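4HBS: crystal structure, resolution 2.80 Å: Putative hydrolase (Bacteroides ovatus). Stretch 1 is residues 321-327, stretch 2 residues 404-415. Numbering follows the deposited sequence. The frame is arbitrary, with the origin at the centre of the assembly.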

# COMPACT_ATOMS: atom_id res chain seq x y z
N LEU A 321 1.93 -8.97 -11.90
CA LEU A 321 0.98 -9.91 -12.48
C LEU A 321 -0.45 -9.42 -12.47
O LEU A 321 -0.82 -8.61 -11.62
CB LEU A 321 1.02 -11.23 -11.70
CG LEU A 321 2.39 -11.85 -11.53
CD1 LEU A 321 2.28 -13.16 -10.80
CD2 LEU A 321 3.09 -12.03 -12.88
N MSE A 322 -1.26 -9.95 -13.39
CA MSE A 322 -2.68 -9.65 -13.46
C MSE A 322 -3.47 -10.92 -13.74
O MSE A 322 -3.07 -11.71 -14.60
CB MSE A 322 -2.99 -8.59 -14.52
CG MSE A 322 -4.45 -8.11 -14.46
SE MSE A 322 -4.95 -6.85 -15.82
CE MSE A 322 -4.19 -5.40 -15.06
N PHE A 323 -4.61 -11.09 -13.02
CA PHE A 323 -5.56 -12.21 -13.17
C PHE A 323 -6.95 -11.64 -13.31
O PHE A 323 -7.17 -10.50 -12.90
CB PHE A 323 -5.53 -13.14 -11.95
CG PHE A 323 -4.18 -13.57 -11.48
CD1 PHE A 323 -3.38 -12.72 -10.73
CD2 PHE A 323 -3.72 -14.86 -11.72
CE1 PHE A 323 -2.13 -13.12 -10.27
CE2 PHE A 323 -2.47 -15.27 -11.25
CZ PHE A 323 -1.69 -14.40 -10.52
N ARG A 324 -7.90 -12.43 -13.80
CA ARG A 324 -9.28 -11.97 -13.92
C ARG A 324 -10.28 -13.02 -13.42
O ARG A 324 -9.98 -14.21 -13.40
CB ARG A 324 -9.61 -11.58 -15.37
CG ARG A 324 -9.40 -12.70 -16.39
CD ARG A 324 -10.11 -12.38 -17.67
NE ARG A 324 -9.91 -13.41 -18.69
CZ ARG A 324 -10.31 -13.30 -19.96
NH1 ARG A 324 -10.94 -12.20 -20.37
NH2 ARG A 324 -10.07 -14.28 -20.82
N SER A 325 -11.49 -12.56 -13.05
CA SER A 325 -12.59 -13.42 -12.60
C SER A 325 -13.95 -12.77 -12.85
O SER A 325 -14.04 -11.56 -13.10
CB SER A 325 -12.46 -13.73 -11.11
OG SER A 325 -13.45 -14.66 -10.68
N LYS A 326 -15.01 -13.58 -12.76
CA LYS A 326 -16.39 -13.11 -12.90
C LYS A 326 -16.95 -12.69 -11.51
O LYS A 326 -18.07 -12.17 -11.45
CB LYS A 326 -17.27 -14.19 -13.57
N HIS A 327 -16.16 -12.90 -10.39
CA HIS A 327 -16.55 -12.56 -9.01
C HIS A 327 -15.38 -11.99 -8.21
O HIS A 327 -14.23 -12.33 -8.52
CB HIS A 327 -17.05 -13.83 -8.30
CG HIS A 327 -18.26 -14.40 -8.92
ND1 HIS A 327 -19.52 -13.96 -8.57
CD2 HIS A 327 -18.36 -15.29 -9.93
CE1 HIS A 327 -20.35 -14.62 -9.35
NE2 HIS A 327 -19.69 -15.42 -10.19
N ASN A 404 -4.16 1.29 -21.21
CA ASN A 404 -4.60 0.22 -22.08
C ASN A 404 -4.22 -1.18 -21.50
O ASN A 404 -4.06 -2.14 -22.26
CB ASN A 404 -4.05 0.44 -23.50
CG ASN A 404 -4.94 -0.06 -24.61
OD1 ASN A 404 -6.16 -0.22 -24.46
ND2 ASN A 404 -4.35 -0.31 -25.76
N TRP A 405 -4.14 -1.30 -20.15
CA TRP A 405 -3.91 -2.57 -19.42
C TRP A 405 -4.97 -3.63 -19.77
O TRP A 405 -4.68 -4.82 -19.77
CB TRP A 405 -3.91 -2.33 -17.89
CG TRP A 405 -5.14 -1.64 -17.37
CD1 TRP A 405 -5.35 -0.30 -17.27
CD2 TRP A 405 -6.37 -2.27 -16.97
NE1 TRP A 405 -6.62 -0.05 -16.82
CE2 TRP A 405 -7.27 -1.24 -16.64
CE3 TRP A 405 -6.80 -3.60 -16.88
CZ2 TRP A 405 -8.57 -1.50 -16.19
CZ3 TRP A 405 -8.09 -3.86 -16.47
CH2 TRP A 405 -8.96 -2.82 -16.13
N GLU A 406 -6.20 -3.17 -20.09
CA GLU A 406 -7.36 -4.01 -20.50
C GLU A 406 -7.04 -4.92 -21.72
O GLU A 406 -7.62 -6.00 -21.82
CB GLU A 406 -8.55 -3.09 -20.88
CG GLU A 406 -9.05 -2.20 -19.75
CD GLU A 406 -8.72 -0.71 -19.83
OE1 GLU A 406 -7.58 -0.37 -20.21
OE2 GLU A 406 -9.59 0.10 -19.44
N SER A 407 -6.13 -4.46 -22.63
CA SER A 407 -5.71 -5.18 -23.85
C SER A 407 -5.19 -6.57 -23.61
O SER A 407 -5.30 -7.39 -24.50
CB SER A 407 -4.60 -4.42 -24.56
OG SER A 407 -5.02 -3.10 -24.87
N LEU A 408 -4.58 -6.84 -22.44
CA LEU A 408 -3.99 -8.15 -22.14
C LEU A 408 -4.91 -9.34 -22.47
O LEU A 408 -4.40 -10.38 -22.90
CB LEU A 408 -3.57 -8.23 -20.67
CG LEU A 408 -2.34 -7.40 -20.27
CD1 LEU A 408 -2.11 -7.49 -18.81
CD2 LEU A 408 -1.09 -7.85 -21.01
N TYR A 409 -6.24 -9.18 -22.31
CA TYR A 409 -7.20 -10.25 -22.60
C TYR A 409 -7.93 -10.06 -23.96
O TYR A 409 -8.99 -10.65 -24.17
CB TYR A 409 -8.21 -10.34 -21.44
CG TYR A 409 -7.53 -10.64 -20.12
CD1 TYR A 409 -6.91 -11.87 -19.90
CD2 TYR A 409 -7.46 -9.69 -19.12
CE1 TYR A 409 -6.25 -12.14 -18.71
CE2 TYR A 409 -6.83 -9.96 -17.90
CZ TYR A 409 -6.20 -11.18 -17.71
OH TYR A 409 -5.56 -11.44 -16.52
N ASP A 410 -7.32 -9.28 -24.91
CA ASP A 410 -7.87 -9.04 -26.27
C ASP A 410 -8.04 -10.32 -27.04
O ASP A 410 -9.13 -10.63 -27.50
CB ASP A 410 -6.93 -8.12 -27.12
CG ASP A 410 -7.15 -6.63 -27.06
OD1 ASP A 410 -8.15 -6.19 -26.44
OD2 ASP A 410 -6.35 -5.89 -27.69
N ASN A 411 -6.92 -11.04 -27.20
CA ASN A 411 -6.85 -12.26 -28.01
C ASN A 411 -7.06 -13.57 -27.17
O ASN A 411 -6.61 -14.64 -27.58
CB ASN A 411 -5.51 -12.28 -28.79
CG ASN A 411 -5.15 -10.95 -29.46
OD1 ASN A 411 -4.08 -10.38 -29.21
ND2 ASN A 411 -6.03 -10.42 -30.30
N ASP A 412 -7.81 -13.48 -26.04
CA ASP A 412 -8.16 -14.61 -25.18
C ASP A 412 -9.68 -14.77 -25.20
O ASP A 412 -10.39 -13.78 -25.32
CB ASP A 412 -7.68 -14.36 -23.74
CG ASP A 412 -6.17 -14.34 -23.56
OD1 ASP A 412 -5.47 -13.84 -24.47
OD2 ASP A 412 -5.70 -14.79 -22.50
N ALA A 413 -10.17 -16.01 -25.03
CA ALA A 413 -11.62 -16.25 -24.99
C ALA A 413 -12.25 -15.58 -23.74
O ALA A 413 -11.52 -15.20 -22.82
CB ALA A 413 -11.89 -17.75 -24.96
N PRO A 414 -13.59 -15.41 -23.68
CA PRO A 414 -14.18 -14.81 -22.46
C PRO A 414 -14.26 -15.82 -21.31
O PRO A 414 -14.06 -17.02 -21.52
CB PRO A 414 -15.57 -14.34 -22.93
CG PRO A 414 -15.72 -14.82 -24.36
CD PRO A 414 -14.64 -15.80 -24.63
N LEU A 415 -14.55 -15.34 -20.10
CA LEU A 415 -14.64 -16.22 -18.93
C LEU A 415 -15.94 -17.03 -18.93
O LEU A 415 -16.94 -16.62 -19.52
CB LEU A 415 -14.54 -15.38 -17.65
CG LEU A 415 -13.21 -14.65 -17.41
CD1 LEU A 415 -13.33 -13.70 -16.22
CD2 LEU A 415 -12.07 -15.65 -17.18

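Residues 321-325 form the end of a strand, and residues 404-415 pass alongside it as a 3-10 segment (405-408), a type I turn from Tyr-409 to Asp-412 and an extended tail. No backbone-to-backbone hydrogen bond joins the two; side chains make the contact, which buries 562 Å² in all. Strand alternation sets the pattern: the CA-to-CB bonds of Met-322 and Arg-324 point toward the second stretch, those of Leu-321, Phe-323 and Ser-325 away.

Met-322, a selenomethionine, is extended at chi1 and chi2 (both t) and reaches the 3-10 segment. Its CE lies 3.7 Å from Trp-405 CE3, and its SE lies 4.2 Å from both Leu-408 CD1 and Tyr-409 CE2. The selenium sits obliquely to the rings of Trp-405 and Tyr-409, so these are contacts of a large, polarizable atom with ring carbons rather than face-on stacking.

The Arg-324 guanidinium lies flat on the Tyr-409 ring, with centres 4.3 Å apart and planes at 9°, pairing a delocalized cation with a pi face. The aliphatic part of the side chain joins in, Arg-324 CD standing 3.8 Å from the Tyr-409 ring centroid, almost on the ring normal. Leu-415 covers the opposite face of the guanidinium, so the charged group is sandwiched between aromatic and aliphatic side chains; Leu-415 CD2 comes within 3.5 Å of Arg-324 NE. Leu-415 also packs against the end of the strand, its CD1 lying 3.6 Å from Ser-325 C.

The N-H bonds of the guanidinium lie in its plane, so its edge stays free to donate while its faces are packed. Arg-324 NH2 donates to Ala-413 O at 2.6 Å, a short but bent bond (132°) that ties the strand to the tail and is the only hydrogen bond between the stretches.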